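Acetohydroxyacid synthase small subunit Related (Bacteroides thetaiotaomicron, PDB 2F06) is of unknown function but, as a tandem ACT-domain protein that binds histidine between subunits, probably acts as an amino-acid-sensing regulatory protein. Local coordinates at residues R19-E22 / V23-L27; L86-V89 / L90-S94. All coordinates share one frame; numbering follows the deposited sequence.

Contact 1. Residues R19-E22 / V23-L27; sequences RLTE and VTEVL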
loop_
_atom_site.group_PDB
_atom_site.type_symbol
_atom_site.label_atom_id
_atom_site.label_comp_id
_atom_site.label_asym_id
_atom_site.label_seq_id
_atom_site.Cartn_x
_atom_site.Cartn_y
_atom_site.Cartn_z
ATOM N N ARG A 19 -3.502 17.916 3.719
ATOM C CA ARG A 19 -2.154 18.116 3.295
ATOM C C ARG A 19 -2.005 18.014 1.820
ATOM O O ARG A 19 -1.099 18.622 1.279
ATOM C CB ARG A 19 -1.233 17.101 4.019
ATOM C CG ARG A 19 -1.173 17.387 5.553
ATOM C CD ARG A 19 -0.074 18.363 5.912
ATOM N NE ARG A 19 -0.557 19.297 6.932
ATOM C CZ ARG A 19 -0.151 19.346 8.203
ATOM N NH1 ARG A 19 0.790 18.533 8.665
ATOM N NH2 ARG A 19 -0.685 20.214 9.015
ATOM N N LEU A 20 -2.882 17.252 1.160
ATOM C CA LEU A 20 -2.773 17.149 -0.301
ATOM C C LEU A 20 -3.049 18.537 -0.972
ATOM O O LEU A 20 -2.384 18.924 -1.961
ATOM C CB LEU A 20 -3.685 16.043 -0.854
ATOM C CG LEU A 20 -3.832 16.078 -2.380
ATOM C CD1 LEU A 20 -2.533 15.670 -3.231
ATOM C CD2 LEU A 20 -5.110 15.272 -2.711
ATOM N N THR A 21 -4.010 19.263 -0.418
ATOM C CA THR A 21 -4.315 20.580 -0.948
ATOM C C THR A 21 -3.138 21.551 -0.767
ATOM O O THR A 21 -2.690 22.183 -1.743
ATOM C CB THR A 21 -5.592 21.144 -0.329
ATOM O OG1 THR A 21 -6.619 20.199 -0.576
ATOM C CG2 THR A 21 -5.973 22.474 -0.956
ATOM N N GLU A 22 -2.608 21.611 0.444
ATOM C CA GLU A 22 -1.372 22.354 0.686
ATOM C C GLU A 22 -0.230 21.977 -0.238
ATOM O O GLU A 22 0.466 22.866 -0.649
ATOM C CB GLU A 22 -0.891 22.210 2.108
ATOM C CG GLU A 22 -1.974 22.142 3.117
ATOM C CD GLU A 22 -1.429 21.848 4.496
ATOM O OE1 GLU A 22 -0.171 21.685 4.603
ATOM O OE2 GLU A 22 -2.262 21.787 5.452
ATOM N N VAL A 23 -0.021 20.687 -0.568
ATOM C CA VAL A 23 1.077 20.295 -1.469
ATOM C C VAL A 23 0.828 20.861 -2.845
ATOM O O VAL A 23 1.744 21.329 -3.563
ATOM C CB VAL A 23 1.201 18.705 -1.673
ATOM C CG1 VAL A 23 2.020 18.369 -2.946
ATOM C CG2 VAL A 23 1.794 18.074 -0.511
ATOM N N THR A 24 -0.403 20.774 -3.283
ATOM C CA THR A 24 -0.680 21.296 -4.638
ATOM C C THR A 24 -0.601 22.820 -4.651
ATOM O O THR A 24 -0.264 23.409 -5.695
ATOM C CB THR A 24 -2.046 20.840 -5.205
ATOM O OG1 THR A 24 -3.084 21.155 -4.270
ATOM C CG2 THR A 24 -1.986 19.272 -5.537
ATOM N N GLU A 25 -0.914 23.420 -3.519
ATOM C CA GLU A 25 -0.690 24.875 -3.309
ATOM C C GLU A 25 0.789 25.339 -3.311
ATOM O O GLU A 25 1.114 26.325 -3.955
ATOM C CB GLU A 25 -1.425 25.343 -2.057
ATOM C CG GLU A 25 -2.976 25.325 -2.268
ATOM C CD GLU A 25 -3.809 25.821 -1.083
ATOM O OE1 GLU A 25 -3.281 25.961 0.068
ATOM O OE2 GLU A 25 -5.025 26.115 -1.314
ATOM N N VAL A 26 1.660 24.707 -2.540
ATOM C CA VAL A 26 3.136 24.826 -2.729
ATOM C C VAL A 26 3.610 24.778 -4.182
ATOM O O VAL A 26 4.335 25.666 -4.627
ATOM C CB VAL A 26 3.969 23.778 -1.925
ATOM C CG1 VAL A 26 5.478 24.042 -2.129
ATOM C CG2 VAL A 26 3.652 23.905 -0.443
ATOM N N LEU A 27 3.207 23.762 -4.921
ATOM C CA LEU A 27 3.599 23.644 -6.310
ATOM C C LEU A 27 3.012 24.718 -7.217
ATOM O O LEU A 27 3.745 25.227 -8.062
ATOM C CB LEU A 27 3.285 22.233 -6.836
ATOM C CG LEU A 27 4.058 21.159 -6.054
ATOM C CD1 LEU A 27 3.699 19.765 -6.561
ATOM C CD2 LEU A 27 5.607 21.347 -6.119
#
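Val23 is tied back to Arg19 by an i to i+4 bond in the first turns of helix 19-29, its N lying 3.0 Å from Arg19 O. Val23 CG2 sits 3.4 Å from that same Arg19 O, while the side chain as a whole packs on Leu48 of strand 46-52 and on Phe67. The preceding turn carries its own polar pair: Arg19 and Glu22 form a long salt bridge, Arg19 NE standing 3.4 Å from Glu22 OE1, while Arg19 NH1 has its stronger partner in Glu14. Thr24 bonds twice to the turn before it, through its N to Leu20 O and through its hydroxyl to the backbone. Set between its own N and carbonyl carbon (chi1 53°), Thr24 OG1 donates to Thr21 O at 2.8 Å, arriving from the flank of the carbonyl at a C=O...O angle of 119°. Thr24 CG2 faces Leu20 CD1 at 4.3 Å. An alanine in place of Thr24 is likely to leave Thr21 O with one donor fewer and to open a small gap beside Leu20. The helix is the first of the N-terminal ACT domain, where helices lie against one side of an antiparallel sheet; here Leu20, Thr21 and Thr24 also meet helix 85-95 of the second subunit. Glu25 N is the other donor to Thr21 O, at 2.8 Å and nearly in line with the carbonyl. The extended side chain of Glu25 runs alongside that of Thr21, pointing the same way, and brings Glu25 OE2 to 3.8 Å from Thr21 CG2. Val26 N reaches Glu22 O at 2.9 Å, and the Val26 side chain packs on Ala61 and Leu62 of helix 55-64.

Contact 2. Residues L86-V89 / L90-S94; sequences LAKV and LGFLS. With HIS (histidine), chain C.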
loop_
_atom_site.group_PDB
_atom_site.type_symbol
_atom_site.label_atom_id
_atom_site.label_comp_id
_atom_site.label_asym_id
_atom_site.label_seq_id
_atom_site.Cartn_x
_atom_site.Cartn_y
_atom_site.Cartn_z
ATOM N N LEU A 86 -0.352 -1.644 -24.890
ATOM C CA LEU A 86 0.440 -1.767 -23.663
ATOM C C LEU A 86 0.894 -3.216 -23.426
ATOM O O LEU A 86 2.022 -3.438 -23.000
ATOM C CB LEU A 86 -0.341 -1.252 -22.445
ATOM C CG LEU A 86 0.397 -1.232 -21.096
ATOM C CD1 LEU A 86 1.784 -0.492 -21.139
ATOM C CD2 LEU A 86 -0.512 -0.646 -20.023
ATOM N N ALA A 87 -0.013 -4.167 -23.684
ATOM C CA ALA A 87 0.218 -5.594 -23.655
ATOM C C ALA A 87 1.486 -6.008 -24.386
ATOM O O ALA A 87 2.165 -6.928 -23.940
ATOM C CB ALA A 87 -0.980 -6.349 -24.305
ATOM N N LYS A 88 1.726 -5.387 -25.551
ATOM C CA LYS A 88 2.849 -5.736 -26.431
ATOM C C LYS A 88 4.140 -5.261 -25.765
ATOM O O LYS A 88 5.144 -5.974 -25.687
ATOM C CB LYS A 88 2.612 -5.161 -27.856
ATOM C CG LYS A 88 3.707 -5.373 -28.890
ATOM C CD LYS A 88 3.189 -4.937 -30.317
ATOM C CE LYS A 88 4.279 -4.343 -31.211
ATOM N NZ LYS A 88 5.208 -5.393 -31.867
ATOM N N VAL A 89 4.100 -4.056 -25.220
ATOM C CA VAL A 89 5.238 -3.552 -24.510
ATOM C C VAL A 89 5.626 -4.451 -23.318
ATOM O O VAL A 89 6.801 -4.711 -23.099
ATOM C CB VAL A 89 5.013 -2.102 -24.023
ATOM C CG1 VAL A 89 6.151 -1.709 -23.157
ATOM C CG2 VAL A 89 4.906 -1.124 -25.257
ATOM N N LEU A 90 4.642 -4.886 -22.543
ATOM C CA LEU A 90 4.873 -5.553 -21.279
ATOM C C LEU A 90 5.406 -6.960 -21.580
ATOM O O LEU A 90 6.156 -7.561 -20.802
ATOM C CB LEU A 90 3.537 -5.602 -20.519
ATOM C CG LEU A 90 2.910 -4.312 -19.937
ATOM C CD1 LEU A 90 1.618 -4.592 -19.167
ATOM C CD2 LEU A 90 3.820 -3.604 -19.056
ATOM N N GLY A 91 5.005 -7.480 -22.739
ATOM C CA GLY A 91 5.397 -8.803 -23.168
ATOM C C GLY A 91 6.842 -8.742 -23.629
ATOM O O GLY A 91 7.605 -9.681 -23.382
ATOM N N PHE A 92 7.237 -7.648 -24.284
ATOM C CA PHE A 92 8.647 -7.466 -24.620
ATOM C C PHE A 92 9.413 -7.507 -23.305
ATOM O O PHE A 92 10.393 -8.200 -23.187
ATOM C CB PHE A 92 8.963 -6.126 -25.295
ATOM C CG PHE A 92 8.420 -5.948 -26.711
ATOM C CD1 PHE A 92 8.332 -6.986 -27.601
ATOM C CD2 PHE A 92 8.029 -4.661 -27.141
ATOM C CE1 PHE A 92 7.866 -6.769 -28.918
ATOM C CE2 PHE A 92 7.537 -4.431 -28.422
ATOM C CZ PHE A 92 7.465 -5.492 -29.316
ATOM N N LEU A 93 8.961 -6.776 -22.291
ATOM C CA LEU A 93 9.750 -6.652 -21.062
ATOM C C LEU A 93 9.797 -7.959 -20.355
ATOM O O LEU A 93 10.866 -8.397 -19.929
ATOM C CB LEU A 93 9.180 -5.589 -20.099
ATOM C CG LEU A 93 9.279 -4.178 -20.621
ATOM C CD1 LEU A 93 8.421 -3.232 -19.882
ATOM C CD2 LEU A 93 10.740 -3.799 -20.569
ATOM N N SER A 94 8.646 -8.593 -20.193
ATOM C CA SER A 94 8.644 -9.818 -19.430
ATOM C C SER A 94 9.421 -10.987 -20.128
ATOM O O SER A 94 10.144 -11.719 -19.457
ATOM C CB SER A 94 7.229 -10.158 -18.956
ATOM O OG SER A 94 6.524 -10.875 -19.928
HETATM N N HIS C . -5.292 2.195 -24.779
HETATM C CA HIS C . -4.049 1.350 -24.885
HETATM C C HIS C . -4.135 -0.090 -24.469
HETATM O O HIS C . -5.189 -0.698 -24.299
HETATM C CB HIS C . -2.831 1.986 -24.191
HETATM C CG HIS C . -3.005 2.315 -22.718
HETATM N ND1 HIS C . -3.767 3.384 -22.265
HETATM C CD2 HIS C . -2.390 1.808 -21.618
HETATM C CE1 HIS C . -3.661 3.473 -20.945
HETATM N NE2 HIS C . -2.822 2.531 -20.530
HETATM O OXT HIS C . -3.077 -0.701 -24.262
#
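Helix 85-95 contributes its first turn to a histidine pocket at the subunit interface, where Leu86 N donates to the ligand carboxylate. The bond from Leu86 N to OXT of the histidine is 3.0 Å long and nearly straight, at 167°, and a backbone N-H at the helix start would be expected to favour an anionic group. Leu86 also touches the imidazole at its rim: with CG anti to the backbone N (chi1 -176°), Leu86 CD2 comes within 3.5 Å of ligand CD2, close to the plane of the ring. Asn81 and Ser105, with Asn33 and Leu34 of the second subunit, supply further hydrogen bonds to the ligand. One turn on, the side chains of Leu86 and Leu90 cross at an angle, Leu86 CG lying 4.1 Å from Leu90 CD1, while Leu90 N bonds to Leu86 O. Phe92 leans back over the preceding turn. Lys88 O lies 3.4 Å above one face of the Phe92 ring, off centre toward the rim, and also accepts from Phe92 N. The Lys88 chain is bent near its end and passes the far end of the ring, with Lys88 NZ 3.4 Å from Phe92 CZ. On another side of the helix Val89 CG1 meets Leu93 CD1 at 4.3 Å. Leu86 and Leu90 rest on Met103 of strand 100-108, and Leu93 reaches Ile100 of the same strand. Val89, Phe92 and Leu93 pack against helix 121-130, whereas Ala87, Leu90 and Ser94 touch helix 19-29 of the second subunit.

Contact 1 precedes contact 2 along the chain, and the two lie on opposite sides of its centre, with their own centres 35 Å apart and their nearest atoms about 24 Å apart. Helix 19-29 and helix 85-95 thus occupy separate regions of one tandem ACT arrangement, linked through the antiparallel sheet in which strands 5-13 and 69-80 pair. Within a chain they do not touch, but between subunits they do: helix 19-29 of one copy packs on helix 85-95 of the other, so the two contacts are brought together by assembly. Histidine, bonded by residues of both subunits, sits at this interface, as amino-acid ligands do in many regulatory ACT domains.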